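Local coordinates for uncharacterized protein (Candida albicans, PDB 5K04) that serves as the non-catalytic MDM20 subunit of the NatB N-terminal acetyltransferase complex, probably as the scaffold that holds the NAT3 subunit, at residues Ser505-Phe510 / Asp548-Lys553; Gln441-Asn446 / Arg467-Ser472; Pro568-Ala573 / Ala604-Phe609. All coordinates share one frame; numbering follows the deposited sequence.

Contacts 1 and 2 are buried near the middle of the all-helical chain; contact 3 is a surface contact, its centre about 19 Å from the chain centre. Contacts 1 and 2 touch: Glu443 of contact 2 takes Ser505 and Asn549 of contact 1 as hydrogen-bond partners, and both contacts border the NAT3 subunit. Only contact 2 has a direct hydrogen bond between its segments; it joins two helices through aromatic rings and one carboxylate. Contact 1 sets a helix start against a charged loop, bridged by a water. Contact 3 joins the starts of two later helices and is apolar, with an amide at a phenylalanine ring edge. Contacts 1 and 3 are linked by the Arg550-Asp571 salt bridge.

Contact 1. Residues Ser505-Phe510 / Asp548-Lys553; sequences SISLNF and DNRDFK
Ser505 and Asp548 bring the backbones closest, CA to CA 5.7 Å, where the loop 548-553 passes the first turn of helix 506-521. The motif is a capped helix start facing an Asx turn, inside an all-helical fold. Ser505 is the N-cap, and its OG accepts from Leu508 N. In the loop, Asp548 OD1 accepts from Arg550 N and closes the Asx turn. Arg550 NE reaches the same oxygen from the other face of the carboxylate, 42° out of its plane. Arg550 NH2 bonds to Asp548 OD2 at 2.7 Å and lies in a second salt bridge, to Asp571. The arginine chain bends at chi3 (-58°), which turns NE back to Asp548. This side-on grip probably fixes the guanidinium rotation. Ile506 then packs on the fixed group: its CG2 sits 3.7 Å above one guanidinium face, toward the rim. Phe552 CZ lies over the opposite face. No direct hydrogen bond joins the two segments. A water bridges them, donating to Ser507 OG at 2.9 Å and accepting from Asn549 N at 3.0 Å. Ser507 OG also bonds to the backbone Glu443 O, and the Glu443 carboxylate takes Ser505 OG at OE1 and Asn549 ND2 at OE2. Asn549 also packs on Phe13 of the NAT3 subunit. Ser507 OG ends 3.3 Å from Arg550 CG, against the aliphatic part of that chain.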
loop_
_atom_site.group_PDB
_atom_site.type_symbol
_atom_site.label_atom_id
_atom_site.label_comp_id
_atom_site.label_asym_id
_atom_site.label_seq_id
_atom_site.Cartn_x
_atom_site.Cartn_y
_atom_site.Cartn_z
ATOM N N SER A 505 -0.471 -2.356 -9.616
ATOM C CA SER A 505 -1.169 -3.010 -8.530
ATOM C C SER A 505 -2.608 -3.301 -8.940
ATOM O O SER A 505 -3.181 -2.639 -9.811
ATOM C CB SER A 505 -1.125 -2.163 -7.253
ATOM O OG SER A 505 -2.108 -1.137 -7.226
ATOM N N ILE A 506 -3.180 -4.323 -8.306
ATOM C CA ILE A 506 -4.573 -4.663 -8.558
ATOM C C ILE A 506 -5.481 -3.504 -8.155
ATOM O O ILE A 506 -6.500 -3.249 -8.803
ATOM C CB ILE A 506 -4.922 -5.980 -7.835
ATOM C CG1 ILE A 506 -6.397 -6.359 -8.053
ATOM C CG2 ILE A 506 -4.600 -5.896 -6.342
ATOM C CD1 ILE A 506 -6.685 -6.859 -9.441
ATOM N N SER A 507 -5.084 -2.737 -7.134
ATOM C CA SER A 507 -5.896 -1.596 -6.703
ATOM C C SER A 507 -5.885 -0.464 -7.734
ATOM O O SER A 507 -6.882 0.264 -7.882
ATOM C CB SER A 507 -5.406 -1.097 -5.337
ATOM O OG SER A 507 -5.488 -2.132 -4.361
ATOM N N LEU A 508 -4.759 -0.283 -8.433
ATOM C CA LEU A 508 -4.664 0.716 -9.499
ATOM C C LEU A 508 -5.509 0.312 -10.692
ATOM O O LEU A 508 -6.234 1.133 -11.270
ATOM C CB LEU A 508 -3.203 0.883 -9.941
ATOM C CG LEU A 508 -2.983 1.428 -11.354
ATOM C CD1 LEU A 508 -3.422 2.891 -11.464
ATOM C CD2 LEU A 508 -1.505 1.230 -11.839
ATOM N N ASN A 509 -5.399 -0.959 -11.090
ATOM C CA ASN A 509 -6.150 -1.459 -12.237
ATOM C C ASN A 509 -7.642 -1.549 -11.932
ATOM O O ASN A 509 -8.475 -1.262 -12.797
ATOM C CB ASN A 509 -5.556 -2.795 -12.660
ATOM C CG ASN A 509 -4.224 -2.614 -13.393
ATOM O OD1 ASN A 509 -4.161 -1.894 -14.393
ATOM N ND2 ASN A 509 -3.160 -3.236 -12.883
ATOM N N PHE A 510 -7.994 -1.894 -10.691
ATOM C CA PHE A 510 -9.391 -1.809 -10.282
ATOM C C PHE A 510 -9.909 -0.382 -10.385
ATOM O O PHE A 510 -11.038 -0.155 -10.834
ATOM C CB PHE A 510 -9.572 -2.321 -8.855
ATOM C CG PHE A 510 -10.988 -2.308 -8.428
ATOM C CD1 PHE A 510 -11.893 -3.159 -9.030
ATOM C CD2 PHE A 510 -11.427 -1.423 -7.474
ATOM C CE1 PHE A 510 -13.207 -3.135 -8.674
ATOM C CE2 PHE A 510 -12.744 -1.392 -7.115
ATOM C CZ PHE A 510 -13.640 -2.245 -7.715
ATOM N N ASP A 548 -0.241 -6.921 -5.233
ATOM C CA ASP A 548 -1.324 -6.823 -4.263
ATOM C C ASP A 548 -0.754 -6.257 -2.970
ATOM O O ASP A 548 0.034 -6.915 -2.284
ATOM C CB ASP A 548 -1.998 -8.173 -4.024
ATOM C CG ASP A 548 -3.284 -8.061 -3.165
ATOM O OD1 ASP A 548 -3.584 -6.956 -2.668
ATOM O OD2 ASP A 548 -3.989 -9.084 -2.995
ATOM N N ASN A 549 -1.177 -5.044 -2.646
ATOM C CA ASN A 549 -0.832 -4.372 -1.404
ATOM C C ASN A 549 -2.067 -4.072 -0.556
ATOM O O ASN A 549 -1.989 -3.287 0.404
ATOM C CB ASN A 549 -0.069 -3.085 -1.717
ATOM C CG ASN A 549 1.058 -3.308 -2.705
ATOM O OD1 ASN A 549 1.941 -4.136 -2.478
ATOM N ND2 ASN A 549 1.017 -2.584 -3.830
ATOM N N ARG A 550 -3.197 -4.693 -0.871
ATOM C CA ARG A 550 -4.420 -4.439 -0.127
ATOM C C ARG A 550 -4.275 -4.861 1.334
ATOM O O ARG A 550 -3.546 -5.798 1.665
ATOM C CB ARG A 550 -5.585 -5.160 -0.802
ATOM C CG ARG A 550 -5.937 -4.497 -2.141
ATOM C CD ARG A 550 -6.938 -5.323 -2.899
ATOM N NE ARG A 550 -6.414 -6.664 -3.129
ATOM C CZ ARG A 550 -7.030 -7.577 -3.876
ATOM N NH1 ARG A 550 -8.192 -7.272 -4.451
ATOM N NH2 ARG A 550 -6.480 -8.779 -4.059
ATOM N N ASP A 551 -5.008 -4.157 2.201
ATOM C CA ASP A 551 -4.976 -4.321 3.658
ATOM C C ASP A 551 -6.207 -5.113 4.092
ATOM O O ASP A 551 -7.288 -4.551 4.243
ATOM C CB ASP A 551 -4.936 -2.947 4.316
ATOM C CG ASP A 551 -4.983 -2.998 5.837
ATOM O OD1 ASP A 551 -4.979 -4.086 6.435
ATOM O OD2 ASP A 551 -5.023 -1.904 6.420
ATOM N N PHE A 552 -6.032 -6.422 4.285
ATOM C CA PHE A 552 -7.055 -7.320 4.803
ATOM C C PHE A 552 -6.873 -7.611 6.288
ATOM O O PHE A 552 -7.448 -8.576 6.800
ATOM C CB PHE A 552 -7.049 -8.642 4.019
ATOM C CG PHE A 552 -7.306 -8.476 2.546
ATOM C CD1 PHE A 552 -8.522 -7.994 2.094
ATOM C CD2 PHE A 552 -6.333 -8.793 1.617
ATOM C CE1 PHE A 552 -8.767 -7.841 0.739
ATOM C CE2 PHE A 552 -6.564 -8.632 0.264
ATOM C CZ PHE A 552 -7.781 -8.160 -0.182
ATOM N N LYS A 553 -6.093 -6.798 6.983
ATOM C CA LYS A 553 -5.661 -7.074 8.345
ATOM C C LYS A 553 -6.142 -6.062 9.375
ATOM O O LYS A 553 -6.450 -6.451 10.503
ATOM C CB LYS A 553 -4.121 -7.142 8.399
ATOM C CG LYS A 553 -3.524 -8.384 7.727
ATOM C CD LYS A 553 -2.032 -8.213 7.641
ATOM C CE LYS A 553 -1.352 -9.452 7.097
ATOM N NZ LYS A 553 0.118 -9.208 6.928
HETATM O O HOH W 1 -2.924 -3.487 -4.475
#

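Contact 2. Residues Gln441-Asn446 / Arg467-Ser472; sequences QHETLN and RFYLTS
This contact is a buried helix-helix packing in which His442 and Glu443 of the short helix 440-445 meet Phe468 and Tyr469 of the long helix 456-485. Both lie in the NatB non-catalytic subunit family region, which is grouped with the TPR-like helical repeats. The axes of the two short segments approach to 10.7 Å, with their directions 124° apart. The polar centre is one hydrogen bond: Tyr469 OH donates to Glu443 OE1 at 2.7 Å. The hydroxyl comes to the anti side of that oxygen, 30° out of the carboxylate plane. The carboxylate and the phenol ring stand almost at a right angle, and OE1 lies at the ring edge, in its plane. The Glu443 chain is bent at chi2 (74°), which places CD beside the hydroxyl. The carboxylate is buried but well supplied. It also takes Ser505 and Asn549, which ties helix 440-445 to the N-cap of helix 506-521 and to the loop 548-553, and may favour the charged form of Glu443. The apolar part is made by Phe468. Its CD2 lies 3.9 Å from His442 CB, and its CZ lies 4.1 Å from Glu443 CB. The His442 and Phe468 rings meet obliquely, and His442 ND1 bonds to Tyr432 OH. Thr444 CB points away from helix 456-485, and Thr444 OG1 bonds to Asn16 of the NAT3 subunit, so the short helix also borders that subunit. Within its own helix, Phe468 CE2 rests 3.5 Å above the centre of the Tyr469 ring.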
loop_
_atom_site.group_PDB
_atom_site.type_symbol
_atom_site.label_atom_id
_atom_site.label_comp_id
_atom_site.label_asym_id
_atom_site.label_seq_id
_atom_site.Cartn_x
_atom_site.Cartn_y
_atom_site.Cartn_z
ATOM N N GLN A 441 -3.196 5.266 1.414
ATOM C CA GLN A 441 -4.286 4.466 1.967
ATOM C C GLN A 441 -5.286 4.042 0.892
ATOM O O GLN A 441 -5.933 3.001 1.036
ATOM C CB GLN A 441 -4.984 5.241 3.077
ATOM C CG GLN A 441 -4.067 5.636 4.226
ATOM C CD GLN A 441 -4.834 6.287 5.357
ATOM O OE1 GLN A 441 -5.492 7.308 5.165
ATOM N NE2 GLN A 441 -4.785 5.676 6.535
ATOM N N HIS A 442 -5.424 4.817 -0.195
ATOM C CA HIS A 442 -6.273 4.362 -1.301
ATOM C C HIS A 442 -5.731 3.076 -1.906
ATOM O O HIS A 442 -6.499 2.186 -2.270
ATOM C CB HIS A 442 -6.396 5.431 -2.387
ATOM C CG HIS A 442 -7.151 6.651 -1.967
ATOM N ND1 HIS A 442 -8.441 6.602 -1.492
ATOM C CD2 HIS A 442 -6.804 7.961 -1.974
ATOM C CE1 HIS A 442 -8.859 7.827 -1.221
ATOM N NE2 HIS A 442 -7.885 8.670 -1.510
ATOM N N GLU A 443 -4.399 2.950 -2.001
ATOM C CA GLU A 443 -3.832 1.738 -2.582
ATOM C C GLU A 443 -4.121 0.523 -1.708
ATOM O O GLU A 443 -4.303 -0.584 -2.230
ATOM C CB GLU A 443 -2.328 1.921 -2.827
ATOM C CG GLU A 443 -1.536 0.630 -2.960
ATOM C CD GLU A 443 -1.746 -0.085 -4.283
ATOM O OE1 GLU A 443 -2.263 0.539 -5.237
ATOM O OE2 GLU A 443 -1.368 -1.273 -4.364
ATOM N N THR A 444 -4.237 0.720 -0.388
ATOM C CA THR A 444 -4.439 -0.408 0.519
ATOM C C THR A 444 -5.898 -0.640 0.906
ATOM O O THR A 444 -6.226 -1.756 1.324
ATOM C CB THR A 444 -3.577 -0.244 1.794
ATOM O OG1 THR A 444 -3.912 0.963 2.494
ATOM C CG2 THR A 444 -2.099 -0.195 1.423
ATOM N N LEU A 445 -6.784 0.365 0.747
ATOM C CA LEU A 445 -8.154 0.309 1.278
ATOM C C LEU A 445 -9.255 0.470 0.230
ATOM O O LEU A 445 -10.434 0.266 0.546
ATOM C CB LEU A 445 -8.331 1.394 2.360
ATOM C CG LEU A 445 -7.402 1.156 3.563
ATOM C CD1 LEU A 445 -7.480 2.299 4.570
ATOM C CD2 LEU A 445 -7.716 -0.213 4.226
ATOM N N ASN A 446 -8.899 0.895 -0.972
ATOM C CA ASN A 446 -9.704 0.981 -2.182
ATOM C C ASN A 446 -10.812 -0.057 -2.295
ATOM O O ASN A 446 -11.956 0.249 -2.644
ATOM C CB ASN A 446 -8.727 0.773 -3.329
ATOM C CG ASN A 446 -9.213 1.253 -4.589
ATOM O OD1 ASN A 446 -10.411 1.365 -4.789
ATOM N ND2 ASN A 446 -8.286 1.525 -5.501
ATOM N N ARG A 467 -5.903 10.239 -9.457
ATOM C CA ARG A 467 -4.934 11.335 -9.393
ATOM C C ARG A 467 -3.914 11.130 -8.278
ATOM O O ARG A 467 -2.779 11.604 -8.391
ATOM C CB ARG A 467 -5.651 12.680 -9.236
ATOM C CG ARG A 467 -6.394 13.101 -10.504
ATOM C CD ARG A 467 -7.040 14.468 -10.377
ATOM N NE ARG A 467 -7.793 14.816 -11.585
ATOM C CZ ARG A 467 -9.112 14.976 -11.625
ATOM N NH1 ARG A 467 -9.822 14.829 -10.513
ATOM N NH2 ARG A 467 -9.717 15.285 -12.770
ATOM N N PHE A 468 -4.295 10.434 -7.200
ATOM C CA PHE A 468 -3.315 10.023 -6.202
ATOM C C PHE A 468 -2.256 9.132 -6.843
ATOM O O PHE A 468 -1.055 9.325 -6.632
ATOM C CB PHE A 468 -4.004 9.292 -5.032
ATOM C CG PHE A 468 -3.239 8.076 -4.554
ATOM C CD1 PHE A 468 -2.044 8.219 -3.853
ATOM C CD2 PHE A 468 -3.700 6.797 -4.827
ATOM C CE1 PHE A 468 -1.324 7.115 -3.440
ATOM C CE2 PHE A 468 -2.983 5.681 -4.409
ATOM C CZ PHE A 468 -1.790 5.838 -3.721
ATOM N N TYR A 469 -2.699 8.156 -7.647
ATOM C CA TYR A 469 -1.772 7.280 -8.366
ATOM C C TYR A 469 -0.835 8.073 -9.277
ATOM O O TYR A 469 0.369 7.791 -9.338
ATOM C CB TYR A 469 -2.564 6.231 -9.159
ATOM C CG TYR A 469 -3.106 5.103 -8.293
ATOM C CD1 TYR A 469 -2.256 4.118 -7.813
ATOM C CD2 TYR A 469 -4.451 5.022 -7.955
ATOM C CE1 TYR A 469 -2.711 3.081 -7.030
ATOM C CE2 TYR A 469 -4.932 3.964 -7.149
ATOM C CZ TYR A 469 -4.039 3.000 -6.694
ATOM O OH TYR A 469 -4.431 1.948 -5.895
ATOM N N LEU A 470 -1.366 9.075 -9.985
ATOM C CA LEU A 470 -0.518 9.928 -10.818
ATOM C C LEU A 470 0.500 10.688 -9.976
ATOM O O LEU A 470 1.662 10.835 -10.369
ATOM C CB LEU A 470 -1.386 10.921 -11.587
ATOM C CG LEU A 470 -2.183 10.453 -12.791
ATOM C CD1 LEU A 470 -3.015 11.619 -13.347
ATOM C CD2 LEU A 470 -1.216 9.936 -13.837
ATOM N N THR A 471 0.066 11.183 -8.813
ATOM C CA THR A 471 0.926 11.957 -7.920
ATOM C C THR A 471 2.013 11.085 -7.284
ATOM O O THR A 471 3.186 11.475 -7.225
ATOM C CB THR A 471 0.045 12.613 -6.855
ATOM O OG1 THR A 471 -0.790 13.594 -7.485
ATOM C CG2 THR A 471 0.882 13.264 -5.748
ATOM N N SER A 472 1.634 9.899 -6.810
ATOM C CA SER A 472 2.584 8.988 -6.182
ATOM C C SER A 472 3.648 8.525 -7.172
ATOM O O SER A 472 4.838 8.479 -6.836
ATOM C CB SER A 472 1.829 7.795 -5.591
ATOM O OG SER A 472 2.730 6.852 -5.039
#

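Contact 3. Residues Pro568-Ala573 / Ala604-Phe609; sequences PVNDVA and AKFSVF
Phe606 turns one edge of its ring to Asn570 and Ala573, at the N-cap and first turn of helix 571-584. The two segments are helix starts in this helical-repeat fold. Asn570 is the N-cap of helix 571-584, and Ser607 is that of helix 608-625. Phe606 comes just before the second cap and reaches across to the first. The Asn570 amide and the Phe606 ring cross at about a right angle, with their planes 71° apart. Asn570 OD1 lies at the ring edge, in plane, 3.3 Å from Phe606 CE1. Asn570 CG is anti to the backbone N (chi1 -168°), and from there OD1 also accepts a weak capping bond from Ala573 N, at 3.4 Å. Ala573 N itself sits near the ring plane, 3.8 Å from Phe606 CZ. The cap oxygen and the backbone N that donates to it therefore both border the same ring edge. Val572 comes to the ring obliquely, and its CG1 touches Phe606 CZ at 3.5 Å. Ala604 CB, in the same segment as the ring, lies over one face of it, toward the rim. Tyr614 of helix 608-625 also meets the Phe606 ring, with the planes inclined by about 30°. Val572 CG1 also meets Ala604 CB at 4.1 Å.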
loop_
_atom_site.group_PDB
_atom_site.type_symbol
_atom_site.label_atom_id
_atom_site.label_comp_id
_atom_site.label_asym_id
_atom_site.label_seq_id
_atom_site.Cartn_x
_atom_site.Cartn_y
_atom_site.Cartn_z
ATOM N N PRO A 568 -16.419 -8.639 -1.540
ATOM C CA PRO A 568 -16.416 -9.524 -2.728
ATOM C C PRO A 568 -15.592 -8.989 -3.893
ATOM O O PRO A 568 -16.105 -8.606 -4.962
ATOM C CB PRO A 568 -17.910 -9.617 -3.067
ATOM C CG PRO A 568 -18.503 -8.347 -2.562
ATOM C CD PRO A 568 -17.731 -8.000 -1.317
ATOM N N VAL A 569 -14.279 -8.996 -3.711
ATOM C CA VAL A 569 -13.368 -8.602 -4.775
ATOM C C VAL A 569 -13.353 -9.695 -5.831
ATOM O O VAL A 569 -13.617 -10.867 -5.541
ATOM C CB VAL A 569 -11.950 -8.340 -4.228
ATOM C CG1 VAL A 569 -11.958 -7.154 -3.229
ATOM C CG2 VAL A 569 -11.366 -9.612 -3.604
ATOM N N ASN A 570 -13.041 -9.304 -7.073
ATOM C CA ASN A 570 -12.907 -10.237 -8.202
ATOM C C ASN A 570 -11.739 -9.754 -9.064
ATOM O O ASN A 570 -11.911 -8.908 -9.949
ATOM C CB ASN A 570 -14.198 -10.335 -9.012
ATOM C CG ASN A 570 -14.173 -11.507 -10.001
ATOM O OD1 ASN A 570 -13.116 -12.076 -10.276
ATOM N ND2 ASN A 570 -15.337 -11.865 -10.531
ATOM N N ASP A 571 -10.555 -10.311 -8.806
ATOM C CA ASP A 571 -9.339 -9.765 -9.406
ATOM C C ASP A 571 -9.192 -10.151 -10.871
ATOM O O ASP A 571 -8.676 -9.358 -11.674
ATOM C CB ASP A 571 -8.100 -10.214 -8.621
ATOM C CG ASP A 571 -8.099 -9.694 -7.172
ATOM O OD1 ASP A 571 -8.987 -8.872 -6.819
ATOM O OD2 ASP A 571 -7.228 -10.128 -6.390
ATOM N N VAL A 572 -9.636 -11.353 -11.243
ATOM C CA VAL A 572 -9.535 -11.757 -12.641
ATOM C C VAL A 572 -10.492 -10.952 -13.519
ATOM O O VAL A 572 -10.164 -10.610 -14.658
ATOM C CB VAL A 572 -9.771 -13.266 -12.764
ATOM C CG1 VAL A 572 -9.883 -13.653 -14.218
ATOM C CG2 VAL A 572 -8.600 -14.019 -12.093
ATOM N N ALA A 573 -11.676 -10.613 -12.999
ATOM C CA ALA A 573 -12.611 -9.809 -13.780
ATOM C C ALA A 573 -12.034 -8.425 -14.067
ATOM O O ALA A 573 -12.199 -7.889 -15.167
ATOM C CB ALA A 573 -13.946 -9.708 -13.039
ATOM N N ALA A 604 -10.282 -19.191 -14.957
ATOM C CA ALA A 604 -10.723 -17.966 -14.291
ATOM C C ALA A 604 -11.339 -18.139 -12.894
ATOM O O ALA A 604 -11.301 -17.182 -12.105
ATOM C CB ALA A 604 -11.739 -17.240 -15.170
ATOM N N LYS A 605 -11.944 -19.284 -12.567
ATOM C CA LYS A 605 -12.523 -19.527 -11.218
ATOM C C LYS A 605 -13.753 -18.658 -10.918
ATOM O O LYS A 605 -13.882 -18.096 -9.833
ATOM C CB LYS A 605 -11.476 -19.364 -10.108
ATOM C CG LYS A 605 -10.466 -20.503 -10.080
ATOM C CD LYS A 605 -9.135 -20.130 -9.436
ATOM C CE LYS A 605 -8.174 -21.320 -9.437
ATOM N NZ LYS A 605 -7.957 -21.913 -10.810
ATOM N N PHE A 606 -14.705 -18.628 -11.851
ATOM C CA PHE A 606 -15.852 -17.730 -11.786
ATOM C C PHE A 606 -17.145 -18.433 -11.363
ATOM O O PHE A 606 -17.281 -19.660 -11.418
ATOM C CB PHE A 606 -16.078 -17.070 -13.144
ATOM C CG PHE A 606 -15.125 -15.958 -13.463
ATOM C CD1 PHE A 606 -14.580 -15.175 -12.466
ATOM C CD2 PHE A 606 -14.807 -15.669 -14.793
ATOM C CE1 PHE A 606 -13.709 -14.117 -12.784
ATOM C CE2 PHE A 606 -13.938 -14.615 -15.122
ATOM C CZ PHE A 606 -13.386 -13.842 -14.115
ATOM N N SER A 607 -18.106 -17.611 -10.939
ATOM C CA SER A 607 -19.506 -18.009 -10.847
ATOM C C SER A 607 -20.073 -18.361 -12.224
ATOM O O SER A 607 -19.534 -17.978 -13.269
ATOM C CB SER A 607 -20.344 -16.886 -10.245
ATOM O OG SER A 607 -20.445 -15.790 -11.154
ATOM N N VAL A 608 -21.199 -19.087 -12.212
ATOM C CA VAL A 608 -21.851 -19.464 -13.466
ATOM C C VAL A 608 -22.093 -18.233 -14.325
ATOM O O VAL A 608 -21.757 -18.209 -15.516
ATOM C CB VAL A 608 -23.164 -20.222 -13.202
ATOM C CG1 VAL A 608 -23.769 -20.672 -14.501
ATOM C CG2 VAL A 608 -22.928 -21.430 -12.297
ATOM N N PHE A 609 -22.636 -17.172 -13.718
ATOM C CA PHE A 609 -22.993 -16.001 -14.509
ATOM C C PHE A 609 -21.763 -15.322 -15.089
ATOM O O PHE A 609 -21.760 -14.928 -16.262
ATOM C CB PHE A 609 -23.801 -14.993 -13.702
ATOM C CG PHE A 609 -24.116 -13.758 -14.490
ATOM C CD1 PHE A 609 -24.955 -13.832 -15.603
ATOM C CD2 PHE A 609 -23.553 -12.535 -14.162
ATOM C CE1 PHE A 609 -25.239 -12.714 -16.356
ATOM C CE2 PHE A 609 -23.846 -11.395 -14.916
ATOM C CZ PHE A 609 -24.686 -11.491 -16.014
#